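Local coordinates for hypothetical protein (Vibrio cholerae, PDB 1XPJ) that is of unknown function but belongs to the haloacid dehalogenase-like hydrolases and may take part in capsular polysaccharide biosynthesis, at residues V6-T11 with I45-N50; L27-Q32 with S105-M110. All blocks are in the same frame, centred on the assembly; numbering follows the deposited sequence.

Two long-range closures shape this small α/β protein, one beside the loop after the first strand and one between helices. The chain leaves strand 3-6 into the loop that opens contact 1, then enters helix 27-38, whose first turns open contact 2. Strand 42-47 follows and brings I45-N50 back beside V6-T11, closing a loop of 33 residues. Only much later does helix 104-109 reach 27-32 and close the second, longer loop of 72 residues, so the two closures cross. Contact 1 ties neighbouring parallel strands at their C-terminal ends; contact 2 ties the helix between them to a late helix. They meet where T11 O touches V29 CG1 at 3.3 Å.

Contact 1: V6-T11 with I45-N50; sequences VDLDGT and ISTARN
The side chain of L8 lies over one face of the R49 guanidinium, its CD2 3.4 Å from R49 NH2 and offset toward the rim, in the conformer described, one of two modelled for R49. At the edge of the same group sits D9. In this conformer the carboxylate is gripped side-on: R49 NE gives a nearly straight bond to D9 OD2 at 3.1 Å, on the syn lone pair, while R49 NH2 reaches D9 OD1 at 2.8 Å, and the two planes lie 28° apart. An extended start and a later bend at chi3 bring the guanidinium to D9. Y20 adds a cation-pi contact, and I68 and I69 of helix 66-75 also touch the arginine. Next to the ion pair, T47 OG1 accepts the R49 backbone N at 2.9 Å in an ST turn. One water joins this hydroxyl to D7 OD1, D9 OD2 and D9 N; a second water donates to D7 OD1 and accepts from A48 N. Toward the start of both segments the chains pair as parallel strands, S46 N bonding to V6 O at 2.9 Å, while L8 CB rests on I45 CG2. V6 also pairs with a strand of the second subunit, continuing the sheet. D7, D9 and T11 fit the DxDx(T/V) pattern at a strand end, consistent with the catalytic loop of a Rossmann-like HAD fold.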
loop_
_atom_site.group_PDB
_atom_site.type_symbol
_atom_site.label_atom_id
_atom_site.label_comp_id
_atom_site.label_asym_id
_atom_site.label_seq_id
_atom_site.Cartn_x
_atom_site.Cartn_y
_atom_site.Cartn_z
ATOM N N VAL A 6 2.490 -14.405 8.772
ATOM C CA VAL A 6 2.584 -15.739 8.191
ATOM C C VAL A 6 2.390 -15.723 6.683
ATOM O O VAL A 6 1.339 -15.281 6.177
ATOM C CB VAL A 6 1.508 -16.682 8.781
ATOM C CG1 VAL A 6 1.770 -18.129 8.361
ATOM C CG2 VAL A 6 1.429 -16.529 10.315
ATOM N N ASP A 7 3.397 -16.219 5.973
ATOM C CA ASP A 7 3.330 -16.401 4.530
ATOM C C ASP A 7 2.277 -17.485 4.227
ATOM O O ASP A 7 1.884 -18.248 5.124
ATOM C CB ASP A 7 4.715 -16.814 4.039
ATOM C CG ASP A 7 4.844 -16.819 2.528
ATOM O OD1 ASP A 7 4.301 -15.931 1.848
ATOM O OD2 ASP A 7 5.512 -17.691 1.927
ATOM N N LEU A 8 1.803 -17.560 2.982
ATOM C CA LEU A 8 0.729 -18.494 2.682
ATOM C C LEU A 8 1.243 -19.716 1.927
ATOM O O LEU A 8 1.205 -20.816 2.474
ATOM C CB LEU A 8 -0.397 -17.776 1.927
ATOM C CG LEU A 8 -1.590 -18.523 1.328
ATOM C CD1 LEU A 8 -2.385 -19.290 2.378
ATOM C CD2 LEU A 8 -2.479 -17.491 0.634
ATOM N N ASP A 9 1.718 -19.515 0.690
ATOM C CA ASP A 9 2.179 -20.594 -0.171
ATOM C C ASP A 9 3.531 -21.153 0.278
ATOM O O ASP A 9 4.534 -20.438 0.299
ATOM C CB ASP A 9 2.273 -20.118 -1.634
ATOM C CG ASP A 9 0.926 -19.665 -2.198
ATOM O OD1 ASP A 9 -0.018 -20.470 -2.226
ATOM O OD2 ASP A 9 0.712 -18.521 -2.641
ATOM N N GLY A 10 3.557 -22.434 0.627
ATOM C CA GLY A 10 4.772 -23.071 1.094
ATOM C C GLY A 10 4.902 -23.078 2.608
ATOM O O GLY A 10 5.710 -23.830 3.153
ATOM N N THR A 11 4.115 -22.240 3.283
ATOM C CA THR A 11 4.142 -22.160 4.741
ATOM C C THR A 11 2.894 -22.807 5.290
ATOM O O THR A 11 2.976 -23.699 6.129
ATOM C CB THR A 11 4.211 -20.683 5.203
ATOM O OG1 THR A 11 5.521 -20.182 4.945
ATOM C CG2 THR A 11 4.084 -20.555 6.730
ATOM N N ILE A 45 -2.031 -13.243 7.816
ATOM C CA ILE A 45 -1.617 -13.904 6.602
ATOM C C ILE A 45 -1.164 -12.803 5.626
ATOM O O ILE A 45 -1.916 -11.875 5.338
ATOM C CB ILE A 45 -2.785 -14.752 5.999
ATOM C CG1 ILE A 45 -3.529 -15.561 7.068
ATOM C CG2 ILE A 45 -2.304 -15.617 4.819
ATOM C CD1 ILE A 45 -2.742 -16.644 7.766
ATOM N N SER A 46 0.072 -12.903 5.149
ATOM C CA SER A 46 0.678 -11.896 4.291
ATOM C C SER A 46 1.215 -12.654 3.106
ATOM O O SER A 46 1.981 -13.588 3.293
ATOM C CB SER A 46 1.837 -11.249 5.039
ATOM O OG SER A 46 2.111 -9.942 4.580
ATOM N N THR A 47 0.819 -12.305 1.894
ATOM C CA THR A 47 1.186 -13.135 0.747
ATOM C C THR A 47 1.460 -12.338 -0.514
ATOM O O THR A 47 0.795 -11.329 -0.778
ATOM C CB THR A 47 0.091 -14.199 0.468
ATOM O OG1 THR A 47 0.358 -14.867 -0.780
ATOM C CG2 THR A 47 -1.270 -13.527 0.237
ATOM N N ALA A 48 2.442 -12.810 -1.287
ATOM C CA ALA A 48 2.752 -12.295 -2.627
ATOM C C ALA A 48 1.958 -12.987 -3.756
ATOM O O ALA A 48 2.217 -12.735 -4.945
ATOM C CB ALA A 48 4.242 -12.398 -2.894
ATOM N N ARG A 49 1.012 -13.858 -3.394
ATOM C CA ARG A 49 0.265 -14.653 -4.385
ATOM C C ARG A 49 -0.347 -13.799 -5.483
ATOM O O ARG A 49 -1.000 -12.802 -5.194
ATOM C CB ARG A 49 -0.849 -15.471 -3.719
ATOM C CG ARG A 49 -1.574 -16.382 -4.715
ATOM C CD ARG A 49 -2.742 -17.152 -4.129
ATOM N NE ARG A 49 -2.326 -18.224 -3.224
ATOM C CZ ARG A 49 -3.168 -18.999 -2.549
ATOM N NH1 ARG A 49 -4.483 -18.823 -2.668
ATOM N NH2 ARG A 49 -2.700 -19.946 -1.748
ATOM N N ASN A 50 -0.126 -14.209 -6.730
ATOM C CA ASN A 50 -0.599 -13.507 -7.922
ATOM C C ASN A 50 0.043 -12.136 -8.240
ATOM O O ASN A 50 -0.413 -11.425 -9.150
ATOM C CB ASN A 50 -2.133 -13.440 -7.979
ATOM C CG ASN A 50 -2.770 -14.784 -8.301
ATOM O OD1 ASN A 50 -2.108 -15.721 -8.762
ATOM N ND2 ASN A 50 -4.067 -14.876 -8.086
HETATM O O HOH W 1 4.485 -14.732 -0.505
HETATM O O HOH W 2 2.238 -16.810 -0.380
#

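Contact 2: L27-Q32 with S105-M110; sequences LDVIEQ and SEFASM
Helices 27-32 and 105-109 approach to 8.8 Å between axes and cross at 59°, with the CA atoms of V29 and A108 the nearest across the contact, 5.3 Å apart. Q32 and F107 carry most of the interface. With CG anti to its backbone N, Q32 lays that methylene over one face of the F107 ring, 3.7 Å from the centroid in a CH-pi contact, and Q32 CB comes to 3.6 Å from F107 CE2. A bend at chi2 (82°) then turns the chain, and the amide plane stands 76° from the ring. Q32 NE2 donates to F107 O at 2.9 Å, in the plane of both the carbonyl and the amide. Thus one glutamine holds both the ring and the backbone of the same phenylalanine. V29 O lies at the ring edge, 3.6 Å from F107 CE2, and V29 CG2 rests against A108 CB. Beyond the two segments, the F107 ring meets Y36 and packs on I97 of the second subunit, while V29 touches L12. Chemically, the contact is a mixed one: apolar carbons pack beside one polar anchor, whose carbonyl belongs to the last turn of helix 104-109, so the glutamine amide supplies a donor near that helix's C-terminal end.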
loop_
_atom_site.group_PDB
_atom_site.type_symbol
_atom_site.label_atom_id
_atom_site.label_comp_id
_atom_site.label_asym_id
_atom_site.label_seq_id
_atom_site.Cartn_x
_atom_site.Cartn_y
_atom_site.Cartn_z
ATOM N N LEU A 27 -0.569 -29.359 7.781
ATOM C CA LEU A 27 -1.346 -29.542 9.014
ATOM C C LEU A 27 -0.591 -29.261 10.318
ATOM O O LEU A 27 -1.152 -28.690 11.257
ATOM C CB LEU A 27 -1.965 -30.943 9.066
ATOM C CG LEU A 27 -3.027 -31.317 8.023
ATOM C CD1 LEU A 27 -3.235 -32.845 8.017
ATOM C CD2 LEU A 27 -4.361 -30.566 8.214
ATOM N N ASP A 28 0.669 -29.674 10.390
ATOM C CA ASP A 28 1.480 -29.383 11.573
ATOM C C ASP A 28 1.667 -27.864 11.771
ATOM O O ASP A 28 1.561 -27.364 12.895
ATOM C CB ASP A 28 2.824 -30.125 11.522
ATOM C CG ASP A 28 3.638 -29.813 10.264
ATOM O OD1 ASP A 28 3.109 -29.204 9.311
ATOM O OD2 ASP A 28 4.831 -30.143 10.133
ATOM N N VAL A 29 1.905 -27.134 10.678
ATOM C CA VAL A 29 2.111 -25.678 10.747
ATOM C C VAL A 29 0.844 -24.966 11.209
ATOM O O VAL A 29 0.898 -24.127 12.113
ATOM C CB VAL A 29 2.602 -25.066 9.395
ATOM C CG1 VAL A 29 2.523 -23.551 9.433
ATOM C CG2 VAL A 29 4.035 -25.524 9.055
ATOM N N ILE A 30 -0.288 -25.303 10.588
ATOM C CA ILE A 30 -1.586 -24.740 10.972
ATOM C C ILE A 30 -1.956 -25.026 12.439
ATOM O O ILE A 30 -2.427 -24.131 13.157
ATOM C CB ILE A 30 -2.710 -25.231 10.028
ATOM C CG1 ILE A 30 -2.394 -24.863 8.569
ATOM C CG2 ILE A 30 -4.053 -24.633 10.439
ATOM C CD1 ILE A 30 -3.437 -25.377 7.590
ATOM N N GLU A 31 -1.744 -26.262 12.879
ATOM C CA GLU A 31 -2.002 -26.635 14.273
ATOM C C GLU A 31 -1.168 -25.778 15.240
ATOM O O GLU A 31 -1.651 -25.357 16.304
ATOM C CB GLU A 31 -1.744 -28.132 14.489
ATOM C CG GLU A 31 -2.122 -28.663 15.877
ATOM C CD GLU A 31 -3.619 -28.556 16.199
ATOM O OE1 GLU A 31 -4.454 -28.585 15.269
ATOM O OE2 GLU A 31 -3.962 -28.447 17.398
ATOM N N GLN A 32 0.073 -25.498 14.851
ATOM C CA GLN A 32 0.909 -24.623 15.659
ATOM C C GLN A 32 0.350 -23.181 15.706
ATOM O O GLN A 32 0.405 -22.533 16.749
ATOM C CB GLN A 32 2.370 -24.682 15.216
ATOM C CG GLN A 32 3.342 -24.064 16.218
ATOM C CD GLN A 32 3.727 -24.997 17.357
ATOM O OE1 GLN A 32 2.868 -25.488 18.082
ATOM N NE2 GLN A 32 5.021 -25.241 17.516
ATOM N N SER A 105 9.266 -25.120 9.104
ATOM C CA SER A 105 9.723 -26.334 9.796
ATOM C C SER A 105 10.275 -26.020 11.179
ATOM O O SER A 105 10.087 -26.800 12.096
ATOM C CB SER A 105 10.768 -27.121 8.983
ATOM O OG SER A 105 11.966 -26.361 8.837
ATOM N N GLU A 106 10.950 -24.890 11.335
ATOM C CA GLU A 106 11.391 -24.471 12.667
ATOM C C GLU A 106 10.197 -24.122 13.568
ATOM O O GLU A 106 10.182 -24.485 14.736
ATOM C CB GLU A 106 12.342 -23.276 12.589
ATOM C CG GLU A 106 13.613 -23.539 11.793
ATOM C CD GLU A 106 14.467 -22.296 11.616
ATOM O OE1 GLU A 106 13.950 -21.284 11.078
ATOM O OE2 GLU A 106 15.656 -22.342 12.015
ATOM N N PHE A 107 9.208 -23.424 13.014
ATOM C CA PHE A 107 8.019 -22.991 13.743
ATOM C C PHE A 107 7.199 -24.167 14.264
ATOM O O PHE A 107 6.588 -24.088 15.332
ATOM C CB PHE A 107 7.141 -22.127 12.822
ATOM C CG PHE A 107 5.795 -21.736 13.413
ATOM C CD1 PHE A 107 5.713 -20.883 14.515
ATOM C CD2 PHE A 107 4.606 -22.203 12.839
ATOM C CE1 PHE A 107 4.457 -20.497 15.051
ATOM C CE2 PHE A 107 3.348 -21.816 13.362
ATOM C CZ PHE A 107 3.276 -20.968 14.471
ATOM N N ALA A 108 7.169 -25.236 13.476
ATOM C CA ALA A 108 6.382 -26.423 13.787
ATOM C C ALA A 108 7.030 -27.257 14.882
ATOM O O ALA A 108 6.329 -27.916 15.646
ATOM C CB ALA A 108 6.180 -27.275 12.529
ATOM N N SER A 109 8.359 -27.227 14.956
ATOM C CA SER A 109 9.092 -28.150 15.814
ATOM C C SER A 109 9.692 -27.529 17.084
ATOM O O SER A 109 10.226 -28.242 17.927
ATOM C CB SER A 109 10.192 -28.837 15.005
ATOM O OG SER A 109 11.164 -27.883 14.614
ATOM N N MET A 110 9.605 -26.207 17.222
ATOM C CA MET A 110 10.162 -25.528 18.391
ATOM C C MET A 110 9.074 -24.841 19.205
ATOM O O MET A 110 8.075 -24.398 18.639
ATOM C CB MET A 110 11.192 -24.474 17.990
ATOM C CG MET A 110 12.429 -24.988 17.247
ATOM S SD MET A 110 13.354 -23.596 16.580
ATOM C CE MET A 110 14.402 -24.480 15.428
#